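Local coordinates for protein endosialidase (Enterobacteria phage phi92, PDB 4HIZ) that cleaves capsular polysialic acid as a phage endosialidase, probably acting on both alpha-2,8 and alpha-2,9 linkages, at residues H208-F218 with G228-N237. Sequence-based numbering, arbitrary orientation.
Sequences HGLKVGDAVNF and GNMTVASVIN. With SIA (N-acetyl-alpha-neuraminic acid), chain D; EDO (1,2-ethanediol), chain K.
Val232 packs against Leu210 and Val216 in an antiparallel beta hairpin, formed by strands 215-218 and 230-237 in a small sheet that projects from the catalytic beta-propeller. Its two methyls meet different parts of the 208-218 segment. CG1, anti to the backbone N (chi1 171°), fits against Lys211 O and Val212 CA. Val232 CG2 sits in the hollow between Leu210 and Val216, against Asp214 O, 3.9 Å from Leu210 CD1 and 4.0 Å from Val216 CG1. Phe262 of strand 261-264 packs against both Leu210 and Val216.

The type II turn from Lys211 to Asp214 presents both Lys211 O and Asp214 O to Val232. Asp214 OD2 accepts Lys211 N from above the carboxylate plane and also forms a salt bridge to Arg157. The turn leaves Gly213 N aimed at Val232 O, while Asp214 O takes Val232 N. Thr231 CG2 rests on Gly213, 3.6 Å from its CA.

Further along, Val235 is a second bump. CG2 sits against Leu210 O, and CG1 meets the edge of the His208 ring at CE1. That ring is held at both nitrogens: ND1 accepts Leu210 N in the ring plane, and His208 NE2 donates to Asn237 O at 3.2 Å, tilted from that plane. A 1,2-ethanediol, probably from the crystallisation liquor, lies over one ring face.

At the other end, the Phe218 ring and Met230 meet on the same face of the hairpin as Val216. The bent methionine chain brings Met230 SD obliquely to the ring, 3.7 Å from Phe218 CD2, in a Met-aromatic contact. Phe218 and Gly228 bond mutually through their backbones and belong to a glycan pocket that holds sialic acid. On the opposite face, Asn217 touches Ile499 of the second subunit, and its OD1 accepts Gly500 N from there. The amides of Asn217 and Asn229 stand 77° apart, and Asn217 ND2 donates to Asn229 OD1 at 2.8 Å.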
# COMPACT_ATOMS: atom_id res chain seq x y z
N HIS A 208 -32.82 21.56 -4.45
CA HIS A 208 -31.37 21.68 -4.61
C HIS A 208 -30.58 21.62 -3.29
O HIS A 208 -29.41 21.21 -3.27
CB HIS A 208 -31.04 22.94 -5.42
CG HIS A 208 -31.62 24.20 -4.85
ND1 HIS A 208 -31.09 24.83 -3.75
CD2 HIS A 208 -32.71 24.93 -5.22
CE1 HIS A 208 -31.82 25.90 -3.46
NE2 HIS A 208 -32.81 25.98 -4.34
N GLY A 209 -31.20 22.05 -2.19
CA GLY A 209 -30.56 22.02 -0.89
C GLY A 209 -29.41 23.00 -0.74
O GLY A 209 -28.65 22.91 0.21
N LEU A 210 -29.27 23.93 -1.68
CA LEU A 210 -28.14 24.88 -1.62
C LEU A 210 -28.44 26.10 -0.72
O LEU A 210 -29.60 26.47 -0.53
CB LEU A 210 -27.78 25.37 -3.03
CG LEU A 210 -27.52 24.25 -4.05
CD1 LEU A 210 -27.48 24.80 -5.49
CD2 LEU A 210 -26.22 23.58 -3.70
N LYS A 211 -27.37 26.69 -0.21
CA LYS A 211 -27.43 27.94 0.53
C LYS A 211 -26.53 28.95 -0.13
O LYS A 211 -25.64 28.59 -0.93
CB LYS A 211 -26.98 27.72 1.98
CG LYS A 211 -27.96 26.87 2.79
CD LYS A 211 -27.42 26.54 4.16
CE LYS A 211 -28.52 25.93 5.05
NZ LYS A 211 -29.30 26.98 5.84
N VAL A 212 -26.76 30.23 0.15
CA VAL A 212 -25.88 31.27 -0.35
C VAL A 212 -24.42 30.97 -0.00
O VAL A 212 -24.09 30.63 1.16
CB VAL A 212 -26.28 32.63 0.23
CG1 VAL A 212 -25.26 33.69 -0.16
CG2 VAL A 212 -27.68 33.01 -0.25
N GLY A 213 -23.54 31.10 -1.00
CA GLY A 213 -22.13 30.86 -0.81
C GLY A 213 -21.72 29.45 -1.19
O GLY A 213 -20.51 29.17 -1.34
N ASP A 214 -22.70 28.55 -1.37
CA ASP A 214 -22.33 27.16 -1.76
C ASP A 214 -21.73 27.15 -3.16
O ASP A 214 -22.06 27.97 -4.02
CB ASP A 214 -23.53 26.21 -1.65
CG ASP A 214 -23.83 25.83 -0.21
OD1 ASP A 214 -22.96 26.07 0.66
OD2 ASP A 214 -24.92 25.26 0.05
N ALA A 215 -20.81 26.21 -3.37
CA ALA A 215 -20.01 26.13 -4.60
C ALA A 215 -20.62 25.12 -5.54
O ALA A 215 -20.94 23.99 -5.12
CB ALA A 215 -18.60 25.68 -4.21
N VAL A 216 -20.76 25.49 -6.82
CA VAL A 216 -21.42 24.63 -7.81
C VAL A 216 -20.67 24.66 -9.12
O VAL A 216 -19.71 25.42 -9.26
CB VAL A 216 -22.90 25.06 -8.03
CG1 VAL A 216 -23.67 25.03 -6.70
CG2 VAL A 216 -22.96 26.45 -8.67
N ASN A 217 -21.07 23.82 -10.08
CA ASN A 217 -20.40 23.79 -11.36
C ASN A 217 -21.41 23.47 -12.44
O ASN A 217 -22.29 22.62 -12.25
CB ASN A 217 -19.31 22.70 -11.32
CG ASN A 217 -18.64 22.50 -12.66
OD1 ASN A 217 -19.03 21.62 -13.42
ND2 ASN A 217 -17.58 23.27 -12.93
N PHE A 218 -21.30 24.17 -13.57
CA PHE A 218 -22.19 23.98 -14.71
C PHE A 218 -21.46 23.55 -15.96
O PHE A 218 -20.32 23.98 -16.19
CB PHE A 218 -22.82 25.35 -15.05
CG PHE A 218 -23.75 25.87 -14.01
CD1 PHE A 218 -25.11 25.58 -14.08
CD2 PHE A 218 -23.29 26.73 -13.02
CE1 PHE A 218 -26.02 26.08 -13.12
CE2 PHE A 218 -24.18 27.27 -12.04
CZ PHE A 218 -25.55 26.94 -12.09
N GLY A 228 -19.01 26.52 -15.86
CA GLY A 228 -17.88 26.32 -14.99
C GLY A 228 -18.22 26.47 -13.53
O GLY A 228 -19.38 26.33 -13.12
N ASN A 229 -17.21 26.77 -12.73
CA ASN A 229 -17.37 26.90 -11.29
C ASN A 229 -18.03 28.23 -10.96
O ASN A 229 -17.57 29.29 -11.41
CB ASN A 229 -15.99 26.86 -10.63
CG ASN A 229 -15.43 25.47 -10.52
OD1 ASN A 229 -16.10 24.49 -10.83
ND2 ASN A 229 -14.19 25.38 -10.07
N MET A 230 -19.10 28.17 -10.17
CA MET A 230 -19.81 29.39 -9.75
C MET A 230 -20.22 29.24 -8.30
O MET A 230 -20.00 28.18 -7.69
CB MET A 230 -21.05 29.63 -10.64
CG MET A 230 -20.67 29.72 -12.15
SD MET A 230 -22.06 30.24 -13.16
CE MET A 230 -22.04 32.04 -12.98
N THR A 231 -20.81 30.30 -7.73
CA THR A 231 -21.21 30.32 -6.32
C THR A 231 -22.68 30.71 -6.26
O THR A 231 -23.14 31.51 -7.07
CB THR A 231 -20.35 31.35 -5.53
OG1 THR A 231 -18.97 30.90 -5.55
CG2 THR A 231 -20.79 31.42 -4.13
N VAL A 232 -23.43 30.14 -5.32
CA VAL A 232 -24.82 30.51 -5.16
C VAL A 232 -24.93 31.92 -4.60
O VAL A 232 -24.40 32.23 -3.53
CB VAL A 232 -25.56 29.51 -4.25
CG1 VAL A 232 -26.98 30.01 -3.90
CG2 VAL A 232 -25.54 28.08 -4.90
N ALA A 233 -25.64 32.78 -5.33
CA ALA A 233 -25.83 34.19 -4.95
C ALA A 233 -27.07 34.44 -4.11
O ALA A 233 -27.08 35.29 -3.18
CB ALA A 233 -25.87 35.05 -6.20
N SER A 234 -28.14 33.71 -4.39
CA SER A 234 -29.36 33.84 -3.56
C SER A 234 -30.15 32.57 -3.72
O SER A 234 -29.93 31.81 -4.68
CB SER A 234 -30.24 35.03 -4.01
OG SER A 234 -30.92 34.74 -5.21
N VAL A 235 -31.04 32.32 -2.75
CA VAL A 235 -31.98 31.22 -2.83
C VAL A 235 -33.39 31.80 -2.84
O VAL A 235 -33.77 32.57 -1.95
CB VAL A 235 -31.80 30.23 -1.66
CG1 VAL A 235 -32.84 29.11 -1.76
CG2 VAL A 235 -30.38 29.65 -1.72
N ILE A 236 -34.14 31.44 -3.86
CA ILE A 236 -35.48 31.97 -4.02
C ILE A 236 -36.53 31.07 -3.39
O ILE A 236 -37.44 31.57 -2.71
CB ILE A 236 -35.76 32.19 -5.49
CG1 ILE A 236 -34.82 33.28 -6.01
CG2 ILE A 236 -37.21 32.62 -5.72
CD1 ILE A 236 -34.90 33.46 -7.52
N ASN A 237 -36.41 29.76 -3.60
CA ASN A 237 -37.34 28.83 -2.96
C ASN A 237 -36.73 27.44 -2.99
O ASN A 237 -35.55 27.31 -3.39
CB ASN A 237 -38.77 28.94 -3.59
CG ASN A 237 -38.81 28.57 -5.07
OD1 ASN A 237 -38.06 27.72 -5.55
ND2 ASN A 237 -39.71 29.21 -5.80
C1 SIA D . -19.31 24.77 -20.25
C2 SIA D . -17.78 24.76 -20.19
C3 SIA D . -17.27 24.56 -18.74
C4 SIA D . -17.41 23.12 -18.26
C5 SIA D . -16.86 22.13 -19.30
C6 SIA D . -17.45 22.40 -20.69
C7 SIA D . -16.77 21.55 -21.76
C8 SIA D . -17.40 21.69 -23.15
C9 SIA D . -18.91 21.86 -23.13
C10 SIA D . -16.27 19.85 -18.53
C11 SIA D . -16.80 18.54 -18.04
N5 SIA D . -17.19 20.78 -18.83
O1A SIA D . -19.90 25.49 -19.44
O1B SIA D . -19.94 24.08 -21.09
O4 SIA D . -16.70 22.96 -17.02
O6 SIA D . -17.27 23.76 -21.08
O7 SIA D . -15.42 22.02 -21.85
O8 SIA D . -16.83 22.84 -23.78
O9 SIA D . -19.29 23.22 -23.46
O10 SIA D . -15.06 20.06 -18.66
C1 EDO K . -34.10 24.41 0.38
O1 EDO K . -35.51 24.12 0.35
C2 EDO K . -33.53 24.49 -1.02
O2 EDO K . -33.77 23.29 -1.79